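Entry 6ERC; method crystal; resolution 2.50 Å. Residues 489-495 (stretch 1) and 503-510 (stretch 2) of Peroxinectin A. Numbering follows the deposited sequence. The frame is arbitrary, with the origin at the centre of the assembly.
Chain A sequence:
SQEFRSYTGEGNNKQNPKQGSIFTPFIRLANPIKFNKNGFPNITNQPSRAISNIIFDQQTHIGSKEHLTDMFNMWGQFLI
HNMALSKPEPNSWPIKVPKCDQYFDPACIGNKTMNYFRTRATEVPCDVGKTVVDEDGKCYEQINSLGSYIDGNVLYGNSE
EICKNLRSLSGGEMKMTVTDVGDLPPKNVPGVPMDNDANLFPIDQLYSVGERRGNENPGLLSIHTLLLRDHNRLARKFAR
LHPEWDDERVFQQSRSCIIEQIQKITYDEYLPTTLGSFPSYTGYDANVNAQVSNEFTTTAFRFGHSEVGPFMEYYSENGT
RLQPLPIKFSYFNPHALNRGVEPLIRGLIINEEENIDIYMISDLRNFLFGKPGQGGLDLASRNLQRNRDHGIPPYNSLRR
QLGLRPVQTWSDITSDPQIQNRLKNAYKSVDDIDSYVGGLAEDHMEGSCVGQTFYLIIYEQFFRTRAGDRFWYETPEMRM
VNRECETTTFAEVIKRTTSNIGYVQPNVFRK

Stretch 1, residues 489-495: TFAEVIK
Stretch 2 503-510: YVQPNVFR

A helix can hold an irregular segment against its first turns with almost no polar bonding, provided that small, branched and aromatic apolar side chains fit closely; residues 489-495 and 503-510 of Peroxinectin A illustrate the principle. No direct hydrogen bond joins the stretches, which bury 345 Å² between them. F490, A491, I494, V504, V508 and F509 are buried, CA-to-CB toward the partner for all but F509 (sideways), so apolar side chains suit them. T489 (phi/psi -76/159, chi1 p) is the N-cap residue; its O accepts from V493 N at 3.1 Å. From F490 the backbone is helical, phi near -60° and psi near -40°, E492 departing most in phi (-76/-31); I494 N to F490 O (3.1 Å) continues the ladder.

Stretch 2 has no regular helix or strand: V504 -137/120, Q505 -67/156, P506 -62/-42, N507 -107/97, V508 -75/4, F509 -94/-11.

F490, chi1 t and chi2 21°, directs CD2 to within 3.3 Å of V508 CG2 and 3.7 Å of F509 CE1, the latter at its ring edge. The rings meet obliquely, planes at 51°. V508 and F509 (both chi1 m) are the middle residues of a type I turn from N507 to R510; R510 N bonds N507 O at 3.3 Å.

A491 sets the register, its CA 5.5 Å from P506 CA. The methyl suits this tight place: CB lies 3.2 Å from both Q505 O and P506 O, and 3.9 Å from both V504 CG1 and V508 CG1. One water bridges A491 N (2.6 Å, accepting) and P506 O (2.5 Å, donating).

The CA-to-CB bond of E492 points away, though its side-chain end comes nearer; V493 is out of reach. I494 (m, t) brings CD1 to 4.1 Å from V508 CG1. K495 (m, t, t, t) is exposed: CE lies 3.9 Å from V504 CB (chi1 t), while NZ forms a salt bridge with E492 OE2 at 3.1 Å.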

# COMPACT_ATOMS: atom_id res chain seq x y z
N THR A 489 -7.12 5.56 -19.60
CA THR A 489 -6.14 6.08 -18.66
C THR A 489 -6.84 6.58 -17.39
O THR A 489 -8.04 6.87 -17.38
CB THR A 489 -5.33 7.22 -19.27
OG1 THR A 489 -6.20 8.29 -19.66
CG2 THR A 489 -4.55 6.73 -20.48
N PHE A 490 -6.06 6.67 -16.31
CA PHE A 490 -6.60 7.11 -15.03
C PHE A 490 -7.26 8.48 -15.16
O PHE A 490 -8.33 8.71 -14.59
CB PHE A 490 -5.48 7.14 -13.99
CG PHE A 490 -5.94 7.36 -12.57
CD1 PHE A 490 -7.25 7.10 -12.19
CD2 PHE A 490 -5.05 7.82 -11.62
CE1 PHE A 490 -7.65 7.31 -10.88
CE2 PHE A 490 -5.45 8.02 -10.32
CZ PHE A 490 -6.75 7.77 -9.95
N ALA A 491 -6.64 9.39 -15.91
CA ALA A 491 -7.20 10.74 -16.05
C ALA A 491 -8.60 10.70 -16.64
O ALA A 491 -9.47 11.48 -16.23
CB ALA A 491 -6.28 11.59 -16.92
N GLU A 492 -8.83 9.81 -17.61
CA GLU A 492 -10.15 9.73 -18.24
C GLU A 492 -11.17 9.04 -17.35
O GLU A 492 -12.36 9.37 -17.41
CB GLU A 492 -10.04 9.01 -19.58
CG GLU A 492 -9.41 9.86 -20.68
CD GLU A 492 -10.22 11.12 -20.98
OE1 GLU A 492 -11.44 11.12 -20.71
OE2 GLU A 492 -9.63 12.10 -21.48
N VAL A 493 -10.74 8.10 -16.51
CA VAL A 493 -11.65 7.52 -15.53
C VAL A 493 -12.15 8.61 -14.58
O VAL A 493 -13.32 8.61 -14.17
CB VAL A 493 -10.97 6.38 -14.76
CG1 VAL A 493 -11.90 5.81 -13.70
CG2 VAL A 493 -10.53 5.28 -15.72
N ILE A 494 -11.27 9.55 -14.22
CA ILE A 494 -11.66 10.64 -13.33
C ILE A 494 -12.76 11.47 -13.98
O ILE A 494 -13.78 11.79 -13.35
CB ILE A 494 -10.44 11.51 -12.98
CG1 ILE A 494 -9.48 10.73 -12.08
CG2 ILE A 494 -10.85 12.80 -12.28
CD1 ILE A 494 -8.09 11.33 -11.97
N LYS A 495 -12.58 11.83 -15.25
CA LYS A 495 -13.57 12.63 -15.95
C LYS A 495 -14.90 11.88 -16.06
O LYS A 495 -15.97 12.45 -15.83
CB LYS A 495 -13.05 13.00 -17.34
CG LYS A 495 -11.78 13.83 -17.33
CD LYS A 495 -11.21 13.96 -18.73
CE LYS A 495 -9.91 14.75 -18.75
NZ LYS A 495 -9.37 14.88 -20.13
N TYR A 503 -9.98 21.09 -15.36
CA TYR A 503 -8.87 20.60 -16.16
C TYR A 503 -8.16 19.45 -15.45
O TYR A 503 -7.90 19.49 -14.24
CB TYR A 503 -7.86 21.70 -16.46
CG TYR A 503 -6.63 21.16 -17.15
CD1 TYR A 503 -6.67 20.80 -18.49
CD2 TYR A 503 -5.45 20.96 -16.45
CE1 TYR A 503 -5.56 20.29 -19.13
CE2 TYR A 503 -4.33 20.44 -17.08
CZ TYR A 503 -4.40 20.11 -18.42
OH TYR A 503 -3.29 19.59 -19.05
N VAL A 504 -7.83 18.41 -16.22
CA VAL A 504 -7.15 17.23 -15.72
C VAL A 504 -6.07 16.86 -16.72
O VAL A 504 -6.37 16.58 -17.89
CB VAL A 504 -8.12 16.05 -15.52
CG1 VAL A 504 -7.37 14.81 -15.04
CG2 VAL A 504 -9.21 16.43 -14.53
N GLN A 505 -4.81 16.84 -16.27
CA GLN A 505 -3.71 16.48 -17.15
C GLN A 505 -3.81 15.01 -17.55
O GLN A 505 -4.43 14.21 -16.85
CB GLN A 505 -2.37 16.76 -16.46
CG GLN A 505 -2.05 15.87 -15.27
CD GLN A 505 -2.41 16.51 -13.94
OE1 GLN A 505 -3.35 17.30 -13.85
NE2 GLN A 505 -1.66 16.16 -12.90
N PRO A 506 -3.21 14.63 -18.68
CA PRO A 506 -3.29 13.22 -19.11
C PRO A 506 -2.64 12.26 -18.13
O PRO A 506 -3.20 11.18 -17.87
CB PRO A 506 -2.58 13.23 -20.47
CG PRO A 506 -1.76 14.47 -20.49
CD PRO A 506 -2.51 15.47 -19.67
N ASN A 507 -1.48 12.61 -17.58
CA ASN A 507 -0.80 11.78 -16.59
C ASN A 507 -0.93 12.47 -15.24
O ASN A 507 -0.16 13.37 -14.91
CB ASN A 507 0.67 11.58 -16.96
CG ASN A 507 1.38 10.65 -16.00
OD1 ASN A 507 0.75 9.93 -15.22
ND2 ASN A 507 2.71 10.64 -16.06
N VAL A 508 -1.92 12.03 -14.45
CA VAL A 508 -2.18 12.65 -13.15
C VAL A 508 -1.16 12.27 -12.10
O VAL A 508 -1.31 12.66 -10.93
CB VAL A 508 -3.60 12.30 -12.65
CG1 VAL A 508 -4.65 12.85 -13.59
CG2 VAL A 508 -3.76 10.79 -12.47
N PHE A 509 -0.12 11.51 -12.46
CA PHE A 509 0.95 11.18 -11.54
C PHE A 509 2.13 12.14 -11.62
O PHE A 509 3.01 12.08 -10.75
CB PHE A 509 1.45 9.75 -11.80
CG PHE A 509 0.42 8.67 -11.54
CD1 PHE A 509 -0.64 8.88 -10.68
CD2 PHE A 509 0.54 7.44 -12.17
CE1 PHE A 509 -1.56 7.87 -10.44
CE2 PHE A 509 -0.38 6.43 -11.94
CZ PHE A 509 -1.44 6.65 -11.08
N ARG A 510 2.19 13.01 -12.63
CA ARG A 510 3.34 13.86 -12.85
C ARG A 510 2.94 15.34 -12.83
O ARG A 510 1.78 15.70 -13.02
CB ARG A 510 4.02 13.54 -14.19
CG ARG A 510 4.78 12.23 -14.20
CD ARG A 510 5.58 12.07 -15.48
NE ARG A 510 6.40 10.86 -15.46
CZ ARG A 510 7.54 10.74 -14.79
NH1 ARG A 510 8.22 9.60 -14.82
NH2 ARG A 510 8.01 11.76 -14.08
O HOH W 1 -4.05 9.42 -16.24